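Local coordinates for protein pullulanase (Bacillus acidopullulyticus, PDB 2WAN) that hydrolyses the alpha-1,6 glycosidic linkages of pullulan, and probably the branch points of related starch polysaccharides, as a debranching enzyme, at residues 610-615 with 640-645. Numbering follows the deposited sequence.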
ATOM      1  N   TRP A 610      17.207  -0.156  -1.372  1.00 10.58           N
ATOM      2  CA  TRP A 610      17.147   0.954  -0.415  1.00 11.80           C
ATOM      3  C   TRP A 610      17.660   0.563   0.982  1.00 11.86           C
ATOM      4  O   TRP A 610      18.391   1.324   1.635  1.00 10.84           O
ATOM      5  CB  TRP A 610      15.736   1.561  -0.358  1.00 10.46           C
ATOM      6  CG  TRP A 610      15.501   2.456  -1.544  1.00 10.06           C
ATOM      7  CD1 TRP A 610      14.866   2.121  -2.705  1.00 12.47           C
ATOM      8  CD2 TRP A 610      15.963   3.803  -1.710  1.00  8.44           C
ATOM      9  NE1 TRP A 610      14.869   3.186  -3.580  1.00 10.15           N
ATOM     10  CE2 TRP A 610      15.545   4.233  -2.996  1.00  9.37           C
ATOM     11  CE3 TRP A 610      16.691   4.694  -0.893  1.00  8.78           C
ATOM     12  CZ2 TRP A 610      15.814   5.523  -3.490  1.00  9.65           C
ATOM     13  CZ3 TRP A 610      16.959   5.995  -1.379  1.00  8.57           C
ATOM     14  CH2 TRP A 610      16.517   6.391  -2.675  1.00 10.42           C
ATOM     15  N   VAL A 611      17.304  -0.628   1.447  1.00 10.29           N
ATOM     16  CA  VAL A 611      17.843  -1.087   2.732  1.00 10.38           C
ATOM     17  C   VAL A 611      19.359  -1.318   2.648  1.00 11.21           C
ATOM     18  O   VAL A 611      20.116  -0.878   3.513  1.00 11.07           O
ATOM     19  CB  VAL A 611      17.130  -2.373   3.200  1.00  9.94           C
ATOM     20  CG1 VAL A 611      17.893  -3.008   4.386  1.00 12.34           C
ATOM     21  CG2 VAL A 611      15.657  -2.034   3.579  1.00  8.99           C
ATOM     22  N   ASN A 612      19.807  -2.026   1.614  1.00 10.96           N
ATOM     23  CA  ASN A 612      21.227  -2.378   1.527  1.00 13.16           C
ATOM     24  C   ASN A 612      22.138  -1.169   1.279  1.00 13.55           C
ATOM     25  O   ASN A 612      23.161  -1.016   1.953  1.00 13.48           O
ATOM     26  CB  ASN A 612      21.449  -3.452   0.465  1.00 12.92           C
ATOM     27  CG  ASN A 612      20.938  -4.837   0.890  1.00 23.10           C
ATOM     28  OD1 ASN A 612      20.979  -5.224   2.072  1.00 23.88           O
ATOM     29  ND2 ASN A 612      20.457  -5.597  -0.094  1.00 23.85           N
ATOM     30  N   GLU A 613      21.755  -0.294   0.345  1.00  9.15           N
ATOM     31  CA  GLU A 613      22.618   0.828  -0.031  1.00 10.54           C
ATOM     32  C   GLU A 613      22.504   2.031   0.908  1.00  8.07           C
ATOM     33  O   GLU A 613      23.525   2.700   1.221  1.00 10.41           O
ATOM     34  CB  GLU A 613      22.322   1.262  -1.481  1.00  7.48           C
ATOM     35  CG  GLU A 613      23.221   2.338  -2.040  1.00 10.32           C
ATOM     36  CD  GLU A 613      24.686   1.890  -2.193  1.00 13.24           C
ATOM     37  OE1 GLU A 613      24.930   0.671  -2.398  1.00 13.59           O
ATOM     38  OE2 GLU A 613      25.575   2.762  -2.108  1.00 13.37           O
ATOM     39  N   TYR A 614      21.274   2.319   1.354  1.00  9.32           N
ATOM     40  CA  TYR A 614      21.015   3.516   2.170  1.00  9.72           C
ATOM     41  C   TYR A 614      20.779   3.250   3.659  1.00  8.52           C
ATOM     42  O   TYR A 614      20.721   4.191   4.423  1.00 10.45           O
ATOM     43  CB  TYR A 614      19.854   4.352   1.594  1.00  8.20           C
ATOM     44  CG  TYR A 614      20.153   4.996   0.241  1.00 11.59           C
ATOM     45  CD1 TYR A 614      20.552   6.346   0.147  1.00  9.45           C
ATOM     46  CD2 TYR A 614      20.031   4.259  -0.944  1.00 10.51           C
ATOM     47  CE1 TYR A 614      20.833   6.932  -1.100  1.00  9.27           C
ATOM     48  CE2 TYR A 614      20.299   4.840  -2.190  1.00 10.29           C
ATOM     49  CZ  TYR A 614      20.698   6.173  -2.248  1.00  8.15           C
ATOM     50  OH  TYR A 614      20.931   6.742  -3.468  1.00 10.52           O
ATOM     51  N   HIS A 615      20.687   1.988   4.068  1.00 11.26           N
ATOM     52  CA  HIS A 615      20.568   1.625   5.503  1.00 10.64           C
ATOM     53  C   HIS A 615      19.251   2.157   6.092  1.00 10.72           C
ATOM     54  O   HIS A 615      19.184   2.539   7.259  1.00 11.23           O
ATOM     55  CB  HIS A 615      21.762   2.088   6.365  1.00 11.51           C
ATOM     56  CG  HIS A 615      23.115   1.640   5.871  1.00 12.02           C
ATOM     57  ND1 HIS A 615      24.285   2.048   6.474  1.00 17.17           N
ATOM     58  CD2 HIS A 615      23.487   0.867   4.817  1.00 14.50           C
ATOM     59  CE1 HIS A 615      25.320   1.527   5.833  1.00 13.72           C
ATOM     60  NE2 HIS A 615      24.867   0.811   4.825  1.00 17.45           N
ATOM     61  N   HIS A 640      12.871  -9.158   6.335  1.00 13.37           N
ATOM     62  CA  HIS A 640      13.098  -9.675   7.700  1.00 12.43           C
ATOM     63  C   HIS A 640      14.234 -10.706   7.733  1.00 17.07           C
ATOM     64  O   HIS A 640      14.869 -10.912   8.762  1.00 15.98           O
ATOM     65  CB  HIS A 640      11.815 -10.241   8.331  1.00 11.81           C
ATOM     66  CG  HIS A 640      10.792  -9.191   8.665  1.00 11.43           C
ATOM     67  ND1 HIS A 640      11.110  -8.000   9.283  1.00 20.46           N
ATOM     68  CD2 HIS A 640       9.451  -9.163   8.466  1.00 11.17           C
ATOM     69  CE1 HIS A 640      10.007  -7.282   9.449  1.00 13.44           C
ATOM     70  NE2 HIS A 640       8.986  -7.969   8.967  1.00 17.33           N
ATOM     71  N   ALA A 641      14.490 -11.338   6.594  1.00 16.78           N
ATOM     72  CA  ALA A 641      15.666 -12.209   6.468  1.00 20.44           C
ATOM     73  C   ALA A 641      16.979 -11.427   6.566  1.00 20.94           C
ATOM     74  O   ALA A 641      17.983 -11.953   7.056  1.00 25.73           O
ATOM     75  CB  ALA A 641      15.605 -13.023   5.163  1.00 19.17           C
ATOM     76  N   ILE A 642      16.971 -10.180   6.098  1.00 18.73           N
ATOM     77  CA  ILE A 642      18.128  -9.293   6.230  1.00 20.68           C
ATOM     78  C   ILE A 642      18.222  -8.824   7.687  1.00 20.80           C
ATOM     79  O   ILE A 642      19.278  -8.913   8.314  1.00 20.82           O
ATOM     80  CB  ILE A 642      18.005  -8.096   5.264  1.00 20.56           C
ATOM     81  CG1 ILE A 642      18.143  -8.585   3.817  1.00 23.95           C
ATOM     82  CG2 ILE A 642      19.044  -6.979   5.581  1.00 23.46           C
ATOM     83  CD1 ILE A 642      17.580  -7.641   2.823  1.00 31.42           C
ATOM     84  N   ASN A 643      17.099  -8.349   8.218  1.00 18.85           N
ATOM     85  CA  ASN A 643      17.042  -7.802   9.565  1.00 16.90           C
ATOM     86  C   ASN A 643      15.615  -7.941  10.097  1.00 17.93           C
ATOM     87  O   ASN A 643      14.717  -7.277   9.593  1.00 14.84           O
ATOM     88  CB  ASN A 643      17.474  -6.330   9.536  1.00 16.34           C
ATOM     89  CG  ASN A 643      17.378  -5.650  10.895  1.00 16.78           C
ATOM     90  OD1 ASN A 643      16.939  -6.244  11.878  1.00 19.69           O
ATOM     91  ND2 ASN A 643      17.785  -4.384  10.948  1.00 20.04           N
ATOM     92  N   PRO A 644      15.399  -8.812  11.112  1.00 16.51           N
ATOM     93  CA  PRO A 644      14.030  -9.048  11.593  1.00 17.55           C
ATOM     94  C   PRO A 644      13.386  -7.821  12.228  1.00 14.88           C
ATOM     95  O   PRO A 644      12.178  -7.814  12.421  1.00 16.28           O
ATOM     96  CB  PRO A 644      14.194 -10.167  12.642  1.00 19.90           C
ATOM     97  CG  PRO A 644      15.624 -10.174  12.989  1.00 21.66           C
ATOM     98  CD  PRO A 644      16.378  -9.694  11.780  1.00 19.35           C
ATOM     99  N   GLY A 645      14.192  -6.805  12.555  1.00 12.81           N
ATOM    100  CA  GLY A 645      13.672  -5.575  13.156  1.00  9.54           C
ATOM    101  C   GLY A 645      13.129  -4.547  12.167  1.00 12.03           C
ATOM    102  O   GLY A 645      12.564  -3.535  12.592  1.00 11.50           O
TER
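Ile642 reaches across to Val611 and Asn612, and its side chain, followed outward, accounts for nearly the whole contact. The bond from CA to CB of Ile642 is aimed at the facing helix, yet Ile642 CB is still 5.2 Å from Val611 CG1. From there the chain forks. The CG2 methyl of Ile642, anti to the Ile642 backbone N, meets the CG1 methyl of Val611 at 4.3 Å, a loose apolar touch between two branch ends. Ile642 CG2 is also 4.4 Å from Asn612 OD1, so the amide oxygen faces both forks. The other fork leaves through Ile642 CG1, 4.7 Å from Asn612 OD1, and runs on nearly extended (chi2 160°) to CD1. Ile642 CD1 lies 4.2 Å from Asn612 OD1, close to the amide end without bonding to it. The meeting joins the C-terminal ends of helices 597-614 and 629-642, successive outer helices of the (beta/alpha)8 catalytic barrel, with strand 618-621 between them in sequence. Val611 sits on the buried side, where it also packs on Phe619 of that strand; Asn612 and Ile642 edge the contact at the surface. Just past Ile642 the chain turns toward strand 647-650: Asn643 OD1 accepts from Gly645 N (2.9 Å, 155° at the hydrogen), an Asx turn in which the donor stands above the carbonyl plane. Asn643 ND2 is held separately by Thr426 OG1.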